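Local coordinates for phosphoenolpyruvate--protein phosphotransferase (Escherichia coli, PDB 5T12), which probably transfers the phosphoryl group of phosphoenolpyruvate to the carrier protein NPr in the nitrogen-metabolic phosphotransferase system, through an enzyme whose N-terminal domain is the part present here, at residues T21-Y29 and L132-L140; R84-E92 and A102-F110. The protein carries 1 engineered substitution. All coordinates share one frame; numbering follows the deposited sequence.

Interaction 1: T21-Y29 and L132-L140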
# COMPACT_ATOMS: atom_id res chain seq x y z
N THR A 21 5.23 8.50 9.04
CA THR A 21 4.33 8.31 10.17
C THR A 21 4.08 6.83 10.41
O THR A 21 4.29 5.98 9.53
CB THR A 21 3.00 9.03 9.93
OG1 THR A 21 2.17 8.24 9.08
CG2 THR A 21 3.25 10.38 9.26
N LEU A 22 3.62 6.52 11.62
CA LEU A 22 3.34 5.14 11.99
C LEU A 22 2.21 4.58 11.12
O LEU A 22 1.35 5.33 10.65
CB LEU A 22 2.95 5.05 13.46
CG LEU A 22 4.08 5.16 14.49
CD1 LEU A 22 3.50 5.28 15.90
CD2 LEU A 22 5.01 3.96 14.40
N PRO A 23 2.20 3.27 10.88
CA PRO A 23 1.11 2.67 10.10
C PRO A 23 -0.24 2.86 10.79
O PRO A 23 -0.33 3.13 11.99
CB PRO A 23 1.50 1.19 10.02
CG PRO A 23 2.47 0.98 11.13
CD PRO A 23 3.21 2.27 11.26
N LEU A 24 -1.30 2.70 9.99
CA LEU A 24 -2.65 2.91 10.50
C LEU A 24 -2.99 1.94 11.63
O LEU A 24 -3.74 2.29 12.54
CB LEU A 24 -3.66 2.78 9.36
CG LEU A 24 -4.09 4.05 8.62
CD1 LEU A 24 -2.91 4.98 8.35
CD2 LEU A 24 -4.79 3.69 7.32
N MET A 25 -2.44 0.73 11.58
CA MET A 25 -2.71 -0.25 12.64
C MET A 25 -2.14 0.20 13.98
O MET A 25 -2.79 0.06 15.02
CB MET A 25 -2.15 -1.61 12.25
CG MET A 25 -2.92 -2.31 11.14
SD MET A 25 -4.51 -2.95 11.70
CE MET A 25 -3.98 -4.13 12.93
N GLU A 26 -0.93 0.77 13.97
CA GLU A 26 -0.26 1.13 15.21
C GLU A 26 -0.76 2.44 15.81
O GLU A 26 -0.40 2.75 16.95
CB GLU A 26 1.25 1.22 14.99
CG GLU A 26 1.90 -0.10 14.59
CD GLU A 26 3.42 -0.04 14.64
OE1 GLU A 26 3.96 0.83 15.36
OE2 GLU A 26 4.07 -0.86 13.95
N GLN A 27 -1.56 3.22 15.08
CA GLN A 27 -2.11 4.46 15.61
C GLN A 27 -3.60 4.35 15.91
O GLN A 27 -4.25 5.37 16.16
CB GLN A 27 -1.85 5.62 14.64
CG GLN A 27 -2.55 5.53 13.30
CD GLN A 27 -2.05 6.58 12.33
OE1 GLN A 27 -0.84 6.83 12.24
NE2 GLN A 27 -2.97 7.21 11.60
N VAL A 28 -4.15 3.14 15.90
CA VAL A 28 -5.50 2.89 16.39
C VAL A 28 -5.43 2.64 17.89
O VAL A 28 -4.57 1.88 18.36
CB VAL A 28 -6.15 1.70 15.67
CG1 VAL A 28 -7.44 1.28 16.37
CG2 VAL A 28 -6.44 2.06 14.22
N TYR A 29 -6.31 3.28 18.65
CA TYR A 29 -6.38 3.09 20.09
C TYR A 29 -7.79 2.65 20.47
O TYR A 29 -8.76 2.90 19.75
CB TYR A 29 -6.01 4.37 20.85
CG TYR A 29 -6.84 5.58 20.49
CD1 TYR A 29 -6.46 6.44 19.48
CD2 TYR A 29 -8.02 5.86 21.18
CE1 TYR A 29 -7.22 7.55 19.15
CE2 TYR A 29 -8.79 6.96 20.86
CZ TYR A 29 -8.38 7.80 19.84
OH TYR A 29 -9.14 8.90 19.52
N LEU A 132 -4.26 -6.70 5.06
CA LEU A 132 -5.71 -6.66 4.91
C LEU A 132 -6.34 -5.77 5.99
O LEU A 132 -7.30 -5.05 5.72
CB LEU A 132 -6.29 -8.07 4.98
CG LEU A 132 -6.54 -8.79 3.64
CD1 LEU A 132 -5.24 -8.99 2.87
CD2 LEU A 132 -7.24 -10.12 3.87
N GLY A 133 -5.81 -5.82 7.21
CA GLY A 133 -6.28 -4.92 8.24
C GLY A 133 -5.97 -3.47 7.93
O GLY A 133 -6.80 -2.59 8.15
N GLN A 134 -4.77 -3.21 7.40
CA GLN A 134 -4.43 -1.86 6.95
C GLN A 134 -5.40 -1.38 5.89
O GLN A 134 -5.81 -0.21 5.90
CB GLN A 134 -3.00 -1.84 6.41
CG GLN A 134 -1.92 -1.92 7.48
CD GLN A 134 -1.47 -0.56 7.96
OE1 GLN A 134 -1.84 -0.12 9.05
NE2 GLN A 134 -0.67 0.12 7.14
N ARG A 135 -5.79 -2.26 4.96
CA ARG A 135 -6.72 -1.87 3.91
C ARG A 135 -8.12 -1.64 4.48
O ARG A 135 -8.85 -0.76 4.02
CB ARG A 135 -6.75 -2.93 2.81
CG ARG A 135 -7.28 -2.43 1.49
CD ARG A 135 -6.42 -1.30 0.95
NE ARG A 135 -6.99 -0.68 -0.24
CZ ARG A 135 -6.50 0.42 -0.82
NH1 ARG A 135 -5.43 1.01 -0.32
NH2 ARG A 135 -7.09 0.91 -1.90
N LEU A 136 -8.51 -2.44 5.48
CA LEU A 136 -9.80 -2.23 6.14
C LEU A 136 -9.85 -0.85 6.79
O LEU A 136 -10.85 -0.13 6.67
CB LEU A 136 -10.04 -3.33 7.18
CG LEU A 136 -11.06 -4.41 6.83
CD1 LEU A 136 -10.89 -4.87 5.40
CD2 LEU A 136 -10.95 -5.58 7.79
N LEU A 137 -8.78 -0.47 7.49
CA LEU A 137 -8.71 0.87 8.08
C LEU A 137 -8.68 1.95 7.01
O LEU A 137 -9.15 3.07 7.25
CB LEU A 137 -7.48 0.98 8.98
CG LEU A 137 -7.42 0.04 10.18
CD1 LEU A 137 -6.11 0.22 10.93
CD2 LEU A 137 -8.60 0.28 11.10
N PHE A 138 -8.15 1.64 5.83
CA PHE A 138 -8.09 2.62 4.75
C PHE A 138 -9.49 3.04 4.31
O PHE A 138 -9.73 4.23 4.06
CB PHE A 138 -7.31 2.04 3.56
CG PHE A 138 -7.21 2.98 2.39
CD1 PHE A 138 -6.27 4.00 2.39
CD2 PHE A 138 -8.04 2.84 1.30
CE1 PHE A 138 -6.16 4.86 1.32
CE2 PHE A 138 -7.95 3.70 0.22
CZ PHE A 138 -7.00 4.71 0.23
N HIS A 139 -10.42 2.09 4.23
CA HIS A 139 -11.77 2.40 3.79
C HIS A 139 -12.63 2.98 4.91
O HIS A 139 -13.69 3.56 4.62
CB HIS A 139 -12.44 1.15 3.22
CG HIS A 139 -11.78 0.62 1.99
ND1 HIS A 139 -11.04 -0.54 1.98
CD2 HIS A 139 -11.73 1.11 0.72
CE1 HIS A 139 -10.57 -0.76 0.76
NE2 HIS A 139 -10.97 0.23 -0.02
N LEU A 140 -12.22 2.85 6.17
CA LEU A 140 -12.95 3.48 7.26
C LEU A 140 -12.71 4.99 7.29
O LEU A 140 -13.58 5.74 7.74
CB LEU A 140 -12.56 2.85 8.59
CG LEU A 140 -12.99 1.40 8.82
CD1 LEU A 140 -12.43 0.88 10.14
CD2 LEU A 140 -14.51 1.29 8.81
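A type I beta turn, Met-25 to Val-28, in the loop leading from strand 11-18 to helix 36-61 is docked through Gln-134 and Leu-137 on helix 126-140, fastening that loop to the last helix of the helical part. The polar part is a single carbonyl oxygen: Met-25 N donates to Gln-134 OE1 at 2.7 Å. The donor lies almost on the line of the amide C=O (174° at OE1), whereas the bond is bent at the hydrogen (142°). Leu-24 N is also close to OE1, but at too poor an angle to bond. The Gln-134 chain, folded at chi2 (-91°), carries its amide to the turn, while NE2 is hydrogen-bonded to Glu-168 OE2 and Thr-164 O. A leucine in place of Gln-134 would probably leave Met-25 N without its acceptor and Glu-168 without its amide partner. Beside this bond Leu-137 supplies the apolar half. Its CD1 lies 3.6 Å from Met-25 SD, with the two side chains at about a right angle, and 3.8 Å from Val-28 CG2. Leu-24 CB lies 3.9 Å from Leu-137 CD1, the two side chains running past each other in opposite directions. Met-25 SD also passes over the backbone at Gly-133, whose lack of a side chain leaves room for the sulfur. Around the contact, Met-25 reaches Ile-107 and Glu-108 of helix 99-115, while Leu-132 and Leu-136 turn to helices 36-61 and 68-80.

Interaction 2: R84-E92 and A102-F110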
# COMPACT_ATOMS: atom_id res chain seq x y z
N ARG A 84 -18.01 -15.47 9.10
CA ARG A 84 -17.30 -15.73 10.35
C ARG A 84 -16.33 -14.61 10.70
O ARG A 84 -16.16 -14.29 11.88
CB ARG A 84 -16.56 -17.07 10.27
CG ARG A 84 -17.46 -18.29 10.38
CD ARG A 84 -16.71 -19.56 10.01
NE ARG A 84 -16.36 -19.59 8.60
CZ ARG A 84 -15.76 -20.62 8.00
NH1 ARG A 84 -15.45 -21.70 8.69
NH2 ARG A 84 -15.49 -20.55 6.70
N LEU A 85 -15.70 -14.01 9.69
CA LEU A 85 -14.86 -12.84 9.94
C LEU A 85 -15.70 -11.67 10.44
O LEU A 85 -15.30 -10.96 11.37
CB LEU A 85 -14.11 -12.45 8.67
CG LEU A 85 -13.35 -11.12 8.73
CD1 LEU A 85 -12.23 -11.19 9.76
CD2 LEU A 85 -12.81 -10.74 7.36
N ARG A 86 -16.87 -11.45 9.84
CA ARG A 86 -17.73 -10.35 10.25
C ARG A 86 -18.26 -10.56 11.66
O ARG A 86 -18.40 -9.61 12.44
CB ARG A 86 -18.87 -10.18 9.25
CG ARG A 86 -19.67 -8.90 9.42
CD ARG A 86 -21.07 -9.20 9.92
NE ARG A 86 -21.83 -10.02 8.98
CZ ARG A 86 -23.05 -10.49 9.22
NH1 ARG A 86 -23.65 -10.23 10.38
NH2 ARG A 86 -23.68 -11.23 8.31
N ARG A 87 -18.56 -11.82 12.02
CA ARG A 87 -19.03 -12.11 13.37
C ARG A 87 -17.93 -11.89 14.39
O ARG A 87 -18.20 -11.47 15.52
CB ARG A 87 -19.56 -13.54 13.44
CG ARG A 87 -20.77 -13.81 12.55
CD ARG A 87 -21.34 -15.19 12.79
NE ARG A 87 -21.94 -15.32 14.11
CZ ARG A 87 -22.59 -16.39 14.54
NH1 ARG A 87 -23.11 -16.41 15.76
NH2 ARG A 87 -22.72 -17.45 13.76
N GLU A 88 -16.67 -12.17 14.02
CA GLU A 88 -15.55 -11.85 14.90
C GLU A 88 -15.47 -10.35 15.14
O GLU A 88 -15.15 -9.91 16.25
CB GLU A 88 -14.24 -12.36 14.29
CG GLU A 88 -14.10 -13.87 14.24
CD GLU A 88 -14.00 -14.51 15.61
OE1 GLU A 88 -15.05 -14.71 16.25
OE2 GLU A 88 -12.87 -14.81 16.05
N LEU A 89 -15.76 -9.55 14.12
CA LEU A 89 -15.71 -8.10 14.26
C LEU A 89 -16.91 -7.57 15.03
O LEU A 89 -16.78 -6.61 15.80
CB LEU A 89 -15.63 -7.44 12.88
CG LEU A 89 -14.39 -7.78 12.04
CD1 LEU A 89 -14.61 -7.42 10.58
CD2 LEU A 89 -13.17 -7.06 12.59
N PHE A 90 -18.09 -8.17 14.84
CA PHE A 90 -19.27 -7.73 15.58
C PHE A 90 -19.17 -8.09 17.05
O PHE A 90 -19.76 -7.40 17.89
CB PHE A 90 -20.54 -8.34 14.97
CG PHE A 90 -21.04 -7.61 13.76
CD1 PHE A 90 -20.26 -6.65 13.13
CD2 PHE A 90 -22.30 -7.88 13.25
CE1 PHE A 90 -20.73 -5.97 12.02
CE2 PHE A 90 -22.77 -7.21 12.14
CZ PHE A 90 -21.99 -6.25 11.52
N ALA A 91 -18.45 -9.16 17.38
CA ALA A 91 -18.26 -9.53 18.78
C ALA A 91 -17.49 -8.47 19.55
O ALA A 91 -17.72 -8.28 20.75
CB ALA A 91 -17.55 -10.88 18.88
N GLU A 92 -16.57 -7.77 18.88
CA GLU A 92 -15.86 -6.68 19.53
C GLU A 92 -16.70 -5.42 19.62
O GLU A 92 -16.52 -4.62 20.54
CB GLU A 92 -14.55 -6.39 18.78
CG GLU A 92 -13.51 -7.49 18.92
CD GLU A 92 -13.01 -7.65 20.35
OE1 GLU A 92 -12.94 -6.63 21.07
OE2 GLU A 92 -12.70 -8.78 20.75
N ALA A 102 -12.03 -2.64 16.60
CA ALA A 102 -12.47 -4.00 16.31
C ALA A 102 -11.64 -4.63 15.20
O ALA A 102 -11.34 -5.83 15.23
CB ALA A 102 -13.96 -4.00 15.95
N VAL A 103 -11.26 -3.83 14.20
CA VAL A 103 -10.40 -4.33 13.14
C VAL A 103 -9.00 -4.60 13.68
O VAL A 103 -8.39 -5.64 13.37
CB VAL A 103 -10.37 -3.34 11.96
CG1 VAL A 103 -9.29 -3.73 10.96
CG2 VAL A 103 -11.73 -3.28 11.28
N LYS A 104 -8.47 -3.69 14.50
CA LYS A 104 -7.14 -3.90 15.07
C LYS A 104 -7.11 -5.12 15.97
O LYS A 104 -6.13 -5.88 15.96
CB LYS A 104 -6.70 -2.65 15.84
CG LYS A 104 -5.33 -2.77 16.49
CD LYS A 104 -4.91 -1.48 17.16
CE LYS A 104 -3.51 -1.58 17.73
NZ LYS A 104 -3.02 -0.27 18.25
N THR A 105 -8.17 -5.34 16.74
CA THR A 105 -8.20 -6.48 17.66
C THR A 105 -8.22 -7.80 16.90
O THR A 105 -7.44 -8.71 17.20
CB THR A 105 -9.41 -6.37 18.59
OG1 THR A 105 -9.34 -5.14 19.32
CG2 THR A 105 -9.44 -7.54 19.56
N VAL A 106 -9.11 -7.92 15.91
CA VAL A 106 -9.27 -9.19 15.21
C VAL A 106 -8.04 -9.51 14.38
O VAL A 106 -7.52 -10.63 14.40
CB VAL A 106 -10.54 -9.16 14.34
CG1 VAL A 106 -10.58 -10.37 13.41
CG2 VAL A 106 -11.78 -9.13 15.22
N ILE A 107 -7.54 -8.52 13.63
CA ILE A 107 -6.43 -8.77 12.70
C ILE A 107 -5.17 -9.17 13.47
O ILE A 107 -4.49 -10.14 13.11
CB ILE A 107 -6.19 -7.55 11.80
CG1 ILE A 107 -7.02 -7.65 10.52
CG2 ILE A 107 -4.71 -7.41 11.44
CD1 ILE A 107 -8.51 -7.48 10.72
N GLU A 108 -4.85 -8.43 14.54
CA GLU A 108 -3.65 -8.74 15.30
C GLU A 108 -3.77 -10.08 16.02
O GLU A 108 -2.78 -10.81 16.15
CB GLU A 108 -3.35 -7.62 16.29
CG GLU A 108 -2.99 -6.30 15.63
CD GLU A 108 -2.39 -5.29 16.60
OE1 GLU A 108 -1.99 -4.20 16.15
OE2 GLU A 108 -2.32 -5.59 17.81
N LYS A 109 -4.97 -10.41 16.49
CA LYS A 109 -5.17 -11.70 17.14
C LYS A 109 -4.90 -12.86 16.18
O LYS A 109 -4.26 -13.85 16.56
CB LYS A 109 -6.60 -11.79 17.69
CG LYS A 109 -7.01 -13.18 18.16
CD LYS A 109 -8.19 -13.12 19.12
CE LYS A 109 -9.34 -14.00 18.65
NZ LYS A 109 -9.99 -13.47 17.42
N PHE A 110 -5.35 -12.74 14.94
CA PHE A 110 -5.14 -13.81 13.97
C PHE A 110 -3.76 -13.76 13.34
O PHE A 110 -3.20 -14.81 13.00
CB PHE A 110 -6.23 -13.78 12.90
CG PHE A 110 -7.55 -14.32 13.36
CD1 PHE A 110 -7.72 -15.68 13.56
CD2 PHE A 110 -8.62 -13.48 13.59
CE1 PHE A 110 -8.93 -16.19 13.99
CE2 PHE A 110 -9.84 -13.98 14.01
CZ PHE A 110 -9.99 -15.34 14.21
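Val-106 points from helix 99-115 into helix 83-94 as a knob, seated in a hole formed by Leu-85, Glu-88, Leu-89 and Glu-92. Its two methyls divide the work. CG2 meets Leu-89 CD2 at 3.6 Å, where the side chains cross at about a right angle, and also rests against the backbone oxygen of Glu-88; CG1, placed anti to the backbone N (chi1 170°), is turned to Leu-85 CD1, 4.1 Å away. The same Leu-89 CD2 lies 3.4 Å from Ala-102 O and packs against Val-103, so one methyl touches three residues, Ala-102, Val-103 and Val-106, of the facing helix. The two helices form a helical hairpin within the all-helical part of the N-terminal domain, the subdomain that in related PTS enzymes binds the phosphocarrier protein. Their short segments approach to 8.9 Å between axes, with the N-to-C directions 126° apart, so the pair is splayed rather than strictly antiparallel. Near the connection, Glu-92 CB meets Ala-102 CB at 3.8 Å, and the Glu-92 chain then bends at chi2, bringing its carboxylate across the methyl of Thr-105, with Glu-92 CD 3.7 Å from Thr-105 CG2. Thr-105 OG1 is bonded back to Trp-101 O of its own helix, and the methyl is what meets the glutamate. At the other end Glu-88 OE2 approaches the edge of the Phe-110 ring near its plane, CZ at 3.5 Å, with carboxylate and ring planes 59° apart; the same oxygen forms a long, weak salt bridge with Lys-109 NZ, also at 3.5 Å.

How the interactions relate
Helix 99-115 links the two contacts: it is one half of interaction 2, packed on helix 83-94, and a neighbour of interaction 1, which it meets through Lys-104, Ile-107 and Glu-108. The centres of the contacts are about 14 Å apart, and they touch directly. Lys-104 NZ probably donates to Val-28 O at 2.7 Å, and Met-25 CE lies 3.6 Å from Glu-108 CG. Gly-133 CA is likewise 3.6 Å from Ile-107 CG1. Along the chain, interaction 2 is nested inside the loop that 21-29 and 132-140 close. One contact therefore pairs consecutive helices, whereas the other brings together the start and end of the helical excursion.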